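Local coordinates for alpha-L-rhamnosidase (Aspergillus terreus, PDB 6GSZ), which probably hydrolyses terminal non-reducing alpha-L-rhamnose residues in alpha-L-rhamnosides, at residues V101-L105 with A147-I151; L336-I342 with S416-V422. One frame throughout, in Å; residues are numbered along the deposited sequence.

Interaction 1: residues V101-L105 with A147-I151; sequences VEPGL and ARLYI
Strand 147-151 faces the end of a strand in another sheet, and the gap is bridged mainly by side chains and one water: the closest CA pair, Leu105 with Tyr150, is 7.9 Å apart, and no backbone hydrogen bond joins the segments. Residues 101-103 are extended; Gly104 (phi/psi -85/-147) leads out of the strand. Ala147 lends its carbonyl to its neighbour, Arg148 NH1 to Ala147 O at 3.1 Å. Arg148, with chi1 and chi2 both m, folds its guanidinium toward Glu102, whose t,t chain reaches out to meet it. The salt bridge is bidentate and edge-on: Arg148 NE to Glu102 OE2 at 2.8 Å and Arg148 NH2 to Glu102 OE1 at 2.8 Å. Tyr150, chi1 m, likewise points across. Leu105 (m,t) lies over its ring in a CH-pi contact, Leu105 CG 3.7 Å from the Tyr150 centroid and 10° off the normal. Water 1 accepts from Tyr150 OH (2.7 Å) and donates to Glu102 OE2 (2.7 Å) and Pro103 O (2.8 Å), linking the tyrosine hydroxyl to the carboxylate and the Pro103 carbonyl. This is a buried interdomain contact, joining the immunoglobulin-like N-terminal domain to the following rhamnosidase N-terminal domain. Strand 99-103 runs between strands 15-18 and 78-86, strand 144-154 between 228-237 and 182-188, where Tyr184 OH hydrogen-bonds Leu105 N.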
loop_
_atom_site.group_PDB
_atom_site.type_symbol
_atom_site.label_atom_id
_atom_site.label_comp_id
_atom_site.label_asym_id
_atom_site.label_seq_id
_atom_site.Cartn_x
_atom_site.Cartn_y
_atom_site.Cartn_z
ATOM N N VAL A 101 -22.024 11.277 -2.010
ATOM C CA VAL A 101 -21.762 9.976 -2.611
ATOM C C VAL A 101 -22.411 9.930 -3.997
ATOM O O VAL A 101 -23.514 10.396 -4.170
ATOM C CB VAL A 101 -22.244 8.846 -1.684
ATOM C CG1 VAL A 101 -23.720 8.969 -1.340
ATOM C CG2 VAL A 101 -21.947 7.480 -2.273
ATOM N N GLU A 102 -21.665 9.432 -4.993
ATOM C CA GLU A 102 -22.135 9.495 -6.385
ATOM C C GLU A 102 -21.493 8.365 -7.172
ATOM O O GLU A 102 -20.260 8.306 -7.266
ATOM C CB GLU A 102 -21.671 10.830 -6.961
ATOM C CG GLU A 102 -22.070 11.037 -8.397
ATOM C CD GLU A 102 -21.644 12.399 -8.932
ATOM O OE1 GLU A 102 -21.676 13.391 -8.167
ATOM O OE2 GLU A 102 -21.247 12.468 -10.140
ATOM N N PRO A 103 -22.265 7.437 -7.743
ATOM C CA PRO A 103 -21.675 6.422 -8.602
ATOM C C PRO A 103 -21.142 7.014 -9.909
ATOM O O PRO A 103 -21.638 8.039 -10.401
ATOM C CB PRO A 103 -22.827 5.464 -8.892
ATOM C CG PRO A 103 -23.800 5.713 -7.758
ATOM C CD PRO A 103 -23.717 7.211 -7.545
ATOM N N GLY A 104 -20.188 6.278 -10.484
ATOM C CA GLY A 104 -19.606 6.593 -11.786
ATOM C C GLY A 104 -20.428 6.028 -12.935
ATOM O O GLY A 104 -21.649 6.028 -12.923
ATOM N N LEU A 105 -19.711 5.651 -13.989
ATOM C CA LEU A 105 -20.288 5.087 -15.199
ATOM C C LEU A 105 -20.316 3.564 -15.060
ATOM O O LEU A 105 -19.261 2.914 -15.035
ATOM C CB LEU A 105 -19.445 5.535 -16.408
ATOM C CG LEU A 105 -19.288 7.032 -16.591
ATOM C CD1 LEU A 105 -18.554 7.329 -17.884
ATOM C CD2 LEU A 105 -20.631 7.743 -16.624
ATOM N N ALA A 147 -20.466 19.530 -13.717
ATOM C CA ALA A 147 -19.823 18.822 -14.794
ATOM C C ALA A 147 -18.885 17.767 -14.219
ATOM O O ALA A 147 -18.295 17.960 -13.144
ATOM C CB ALA A 147 -19.105 19.781 -15.727
ATOM N N ARG A 148 -18.741 16.684 -14.990
ATOM C CA ARG A 148 -17.870 15.576 -14.628
ATOM C C ARG A 148 -16.959 15.193 -15.790
ATOM O O ARG A 148 -17.358 15.260 -16.935
ATOM C CB ARG A 148 -18.683 14.328 -14.259
ATOM C CG ARG A 148 -19.626 14.509 -13.076
ATOM C CD ARG A 148 -18.888 14.686 -11.759
ATOM N NE ARG A 148 -19.792 14.844 -10.648
ATOM C CZ ARG A 148 -20.176 16.017 -10.111
ATOM N NH1 ARG A 148 -19.682 17.175 -10.530
ATOM N NH2 ARG A 148 -21.027 15.995 -9.089
ATOM N N LEU A 149 -15.725 14.799 -15.451
ATOM C CA LEU A 149 -14.817 14.166 -16.413
ATOM C C LEU A 149 -14.568 12.742 -15.941
ATOM O O LEU A 149 -14.162 12.550 -14.772
ATOM C CB LEU A 149 -13.488 14.908 -16.519
ATOM C CG LEU A 149 -12.527 14.311 -17.543
ATOM C CD1 LEU A 149 -13.060 14.462 -18.972
ATOM C CD2 LEU A 149 -11.166 14.955 -17.426
ATOM N N TYR A 150 -14.817 11.782 -16.824
ATOM C CA TYR A 150 -14.552 10.379 -16.613
ATOM C C TYR A 150 -13.422 9.988 -17.553
ATOM O O TYR A 150 -13.503 10.306 -18.766
ATOM C CB TYR A 150 -15.796 9.575 -16.934
ATOM C CG TYR A 150 -16.997 9.999 -16.145
ATOM C CD1 TYR A 150 -17.160 9.572 -14.843
ATOM C CD2 TYR A 150 -17.995 10.796 -16.675
ATOM C CE1 TYR A 150 -18.284 9.919 -14.110
ATOM C CE2 TYR A 150 -19.128 11.130 -15.946
ATOM C CZ TYR A 150 -19.276 10.690 -14.643
ATOM O OH TYR A 150 -20.432 11.049 -13.975
ATOM N N ILE A 151 -12.316 9.433 -17.050
ATOM C CA ILE A 151 -11.129 9.351 -17.884
ATOM C C ILE A 151 -10.225 8.218 -17.446
ATOM O O ILE A 151 -10.059 7.954 -16.242
ATOM C CB ILE A 151 -10.405 10.710 -17.856
ATOM C CG1 ILE A 151 -9.148 10.704 -18.728
ATOM C CG2 ILE A 151 -10.127 11.184 -16.443
ATOM C CD1 ILE A 151 -8.623 12.089 -19.081
HETATM O O HOH W 1 -20.260 10.266 -11.379
#

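Interaction 2: residues L336-I342 with S416-V422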
loop_
_atom_site.group_PDB
_atom_site.type_symbol
_atom_site.label_atom_id
_atom_site.label_comp_id
_atom_site.label_asym_id
_atom_site.label_seq_id
_atom_site.Cartn_x
_atom_site.Cartn_y
_atom_site.Cartn_z
ATOM N N LEU A 336 13.489 8.504 -0.082
ATOM C CA LEU A 336 12.110 8.761 -0.388
ATOM C C LEU A 336 11.774 8.271 -1.786
ATOM O O LEU A 336 12.642 7.877 -2.564
ATOM C CB LEU A 336 11.766 10.236 -0.175
ATOM C CG LEU A 336 12.637 11.265 -0.887
ATOM C CD1 LEU A 336 12.135 11.465 -2.269
ATOM C CD2 LEU A 336 12.618 12.593 -0.143
ATOM N N VAL A 337 10.486 8.313 -2.085
ATOM C CA VAL A 337 9.945 7.833 -3.355
ATOM C C VAL A 337 9.071 8.919 -3.955
ATOM O O VAL A 337 8.181 9.437 -3.302
ATOM C CB VAL A 337 9.172 6.509 -3.192
ATOM C CG1 VAL A 337 8.566 6.074 -4.509
ATOM C CG2 VAL A 337 10.109 5.436 -2.680
ATOM N N GLY A 338 9.402 9.291 -5.203
ATOM C CA GLY A 338 8.728 10.324 -5.955
ATOM C C GLY A 338 9.691 10.915 -6.974
ATOM O O GLY A 338 10.208 10.198 -7.784
ATOM N N TRP A 339 9.903 12.227 -6.902
ATOM C CA TRP A 339 10.682 12.902 -7.940
ATOM C C TRP A 339 11.049 14.301 -7.449
ATOM O O TRP A 339 10.673 14.700 -6.351
ATOM C CB TRP A 339 9.922 12.949 -9.253
ATOM C CG TRP A 339 8.544 13.509 -9.205
ATOM C CD1 TRP A 339 8.146 14.792 -9.000
ATOM C CD2 TRP A 339 7.340 12.741 -9.360
ATOM N NE1 TRP A 339 6.790 14.903 -9.045
ATOM C CE2 TRP A 339 6.268 13.654 -9.265
ATOM C CE3 TRP A 339 7.069 11.389 -9.572
ATOM C CZ2 TRP A 339 4.960 13.265 -9.468
ATOM C CZ3 TRP A 339 5.761 11.004 -9.755
ATOM C CH2 TRP A 339 4.738 11.934 -9.715
ATOM N N LEU A 340 11.773 15.039 -8.286
ATOM C CA LEU A 340 12.131 16.430 -7.970
ATOM C C LEU A 340 11.152 17.432 -8.586
ATOM O O LEU A 340 10.524 17.156 -9.586
ATOM C CB LEU A 340 13.518 16.750 -8.538
ATOM C CG LEU A 340 14.656 15.909 -7.986
ATOM C CD1 LEU A 340 15.953 16.279 -8.681
ATOM C CD2 LEU A 340 14.757 16.070 -6.462
ATOM N N ARG A 341 11.061 18.584 -7.945
ATOM C CA ARG A 341 10.475 19.800 -8.518
ATOM C C ARG A 341 11.581 20.849 -8.558
ATOM O O ARG A 341 12.261 21.078 -7.551
ATOM C CB ARG A 341 9.316 20.334 -7.658
ATOM C CG ARG A 341 8.702 21.632 -8.204
ATOM C CD ARG A 341 7.654 22.254 -7.310
ATOM N NE ARG A 341 8.260 22.896 -6.155
ATOM C CZ ARG A 341 7.621 23.224 -5.020
ATOM N NH1 ARG A 341 8.273 23.836 -4.041
ATOM N NH2 ARG A 341 6.335 22.934 -4.871
ATOM N N ILE A 342 11.786 21.446 -9.736
ATOM C CA ILE A 342 12.854 22.428 -9.923
ATOM C C ILE A 342 12.212 23.751 -10.330
ATOM O O ILE A 342 11.127 23.757 -10.929
ATOM C CB ILE A 342 13.911 21.967 -10.955
ATOM C CG1 ILE A 342 13.371 21.893 -12.389
ATOM C CG2 ILE A 342 14.555 20.673 -10.477
ATOM C CD1 ILE A 342 14.367 21.410 -13.425
ATOM N N SER A 416 15.343 26.404 -5.255
ATOM C CA SER A 416 15.328 25.989 -6.671
ATOM C C SER A 416 15.108 24.477 -6.846
ATOM O O SER A 416 14.852 24.061 -7.945
ATOM C CB SER A 416 16.584 26.429 -7.348
ATOM O OG SER A 416 17.728 25.887 -6.714
ATOM N N VAL A 417 15.219 23.681 -5.770
ATOM C CA VAL A 417 14.985 22.235 -5.876
ATOM C C VAL A 417 14.369 21.743 -4.565
ATOM O O VAL A 417 14.793 22.117 -3.487
ATOM C CB VAL A 417 16.244 21.425 -6.277
ATOM C CG1 VAL A 417 17.339 21.481 -5.228
ATOM C CG2 VAL A 417 15.926 19.970 -6.627
ATOM N N THR A 418 13.376 20.857 -4.719
ATOM C CA THR A 418 12.783 20.161 -3.596
ATOM C C THR A 418 12.372 18.760 -4.070
ATOM O O THR A 418 12.243 18.510 -5.261
ATOM C CB THR A 418 11.622 20.992 -3.043
ATOM O OG1 THR A 418 11.449 20.624 -1.671
ATOM C CG2 THR A 418 10.345 20.818 -3.837
ATOM N N ALA A 419 12.177 17.844 -3.118
ATOM C CA ALA A 419 11.700 16.505 -3.427
ATOM C C ALA A 419 10.193 16.464 -3.185
ATOM O O ALA A 419 9.685 17.060 -2.236
ATOM C CB ALA A 419 12.402 15.433 -2.646
ATOM N N ILE A 420 9.525 15.692 -4.037
ATOM C CA ILE A 420 8.106 15.465 -3.945
ATOM C C ILE A 420 7.929 13.993 -3.605
ATOM O O ILE A 420 8.376 13.139 -4.318
ATOM C CB ILE A 420 7.402 15.812 -5.261
ATOM C CG1 ILE A 420 7.776 17.211 -5.777
ATOM C CG2 ILE A 420 5.891 15.627 -5.147
ATOM C CD1 ILE A 420 7.416 18.359 -4.870
ATOM N N VAL A 421 7.242 13.752 -2.483
ATOM C CA VAL A 421 6.949 12.429 -1.950
ATOM C C VAL A 421 5.616 11.962 -2.536
ATOM O O VAL A 421 4.628 12.662 -2.376
ATOM C CB VAL A 421 6.914 12.416 -0.418
ATOM C CG1 VAL A 421 6.626 10.985 0.070
ATOM C CG2 VAL A 421 8.225 12.972 0.162
ATOM N N VAL A 422 5.652 10.817 -3.258
ATOM C CA VAL A 422 4.519 10.363 -4.058
ATOM C C VAL A 422 4.185 8.928 -3.622
ATOM O O VAL A 422 5.058 8.083 -3.605
ATOM C CB VAL A 422 4.881 10.444 -5.553
ATOM C CG1 VAL A 422 3.756 9.902 -6.428
ATOM C CG2 VAL A 422 5.272 11.843 -6.002
#
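Leu340, Ile342, Val417 and Ala419 form the apolar centre on one face of this antiparallel pair: Leu340 CD2 and Ile342 CG2 each lie 4.1 Å from Val417 CG2, while Leu336 CD2 reaches Ala419 CB at 3.8 Å. On the other face, Val422 CG2 sits 3.6 Å from the centroid of the Trp339 six-membered ring, 7° off its normal, a CH-pi contact. Ile420 packs there too, Ile420 CB 3.9 Å from Trp339 CD1 and Ile420 CD1 3.9 Å from Arg341 CB. At the Gly338 corner (phi/psi 154/-123) a CB would clash with Ile420 O, so none fits in this conformation. Backbone hydrogen bonds join Trp339 N to Ile420 O (3.1 Å), Ile420 N to Trp339 O (2.8 Å), Arg341 N to Thr418 O (2.9 Å) and Thr418 N to Arg341 O (3.1 Å); Val422 N to Val337 O (2.9 Å) carries the pairing past the corner. At the polar edge, Thr418 CG2 lies over the Arg341 guanidinium, 3.7 Å from Arg341 NH1, Thr418 OG1 hydrogen-bonds Glu314, and Trp339 NE1 hydrogen-bonds Glu390. Within the concanavalin-like domain, strands 417-424 and 339-344 are flanked by 309-315 and 387-389; Phe332 and Phe354 cover the Leu340 face.

Overall arrangement
The contacts follow one another along the chain, interaction 1 closing at residue 151 before interaction 2 opens at 336. Their centres lie about 31 Å apart and their nearest atoms about 16 Å, so they do not touch, and they share no sheet. They differ in kind: residues 101-105 and 147-151 belong to two successive domains and meet through side chains and a water, whereas 336-342 and 416-422 are hydrogen-bonded neighbours in a sheet of the concanavalin-like domain. Interaction 1 is thus part of the interface between two domains, and interaction 2 pairs the two central strands of a sheet within a third, consistent with a multidomain enzyme whose beta-rich modules precede the six-hairpin glycosidase domain in sequence.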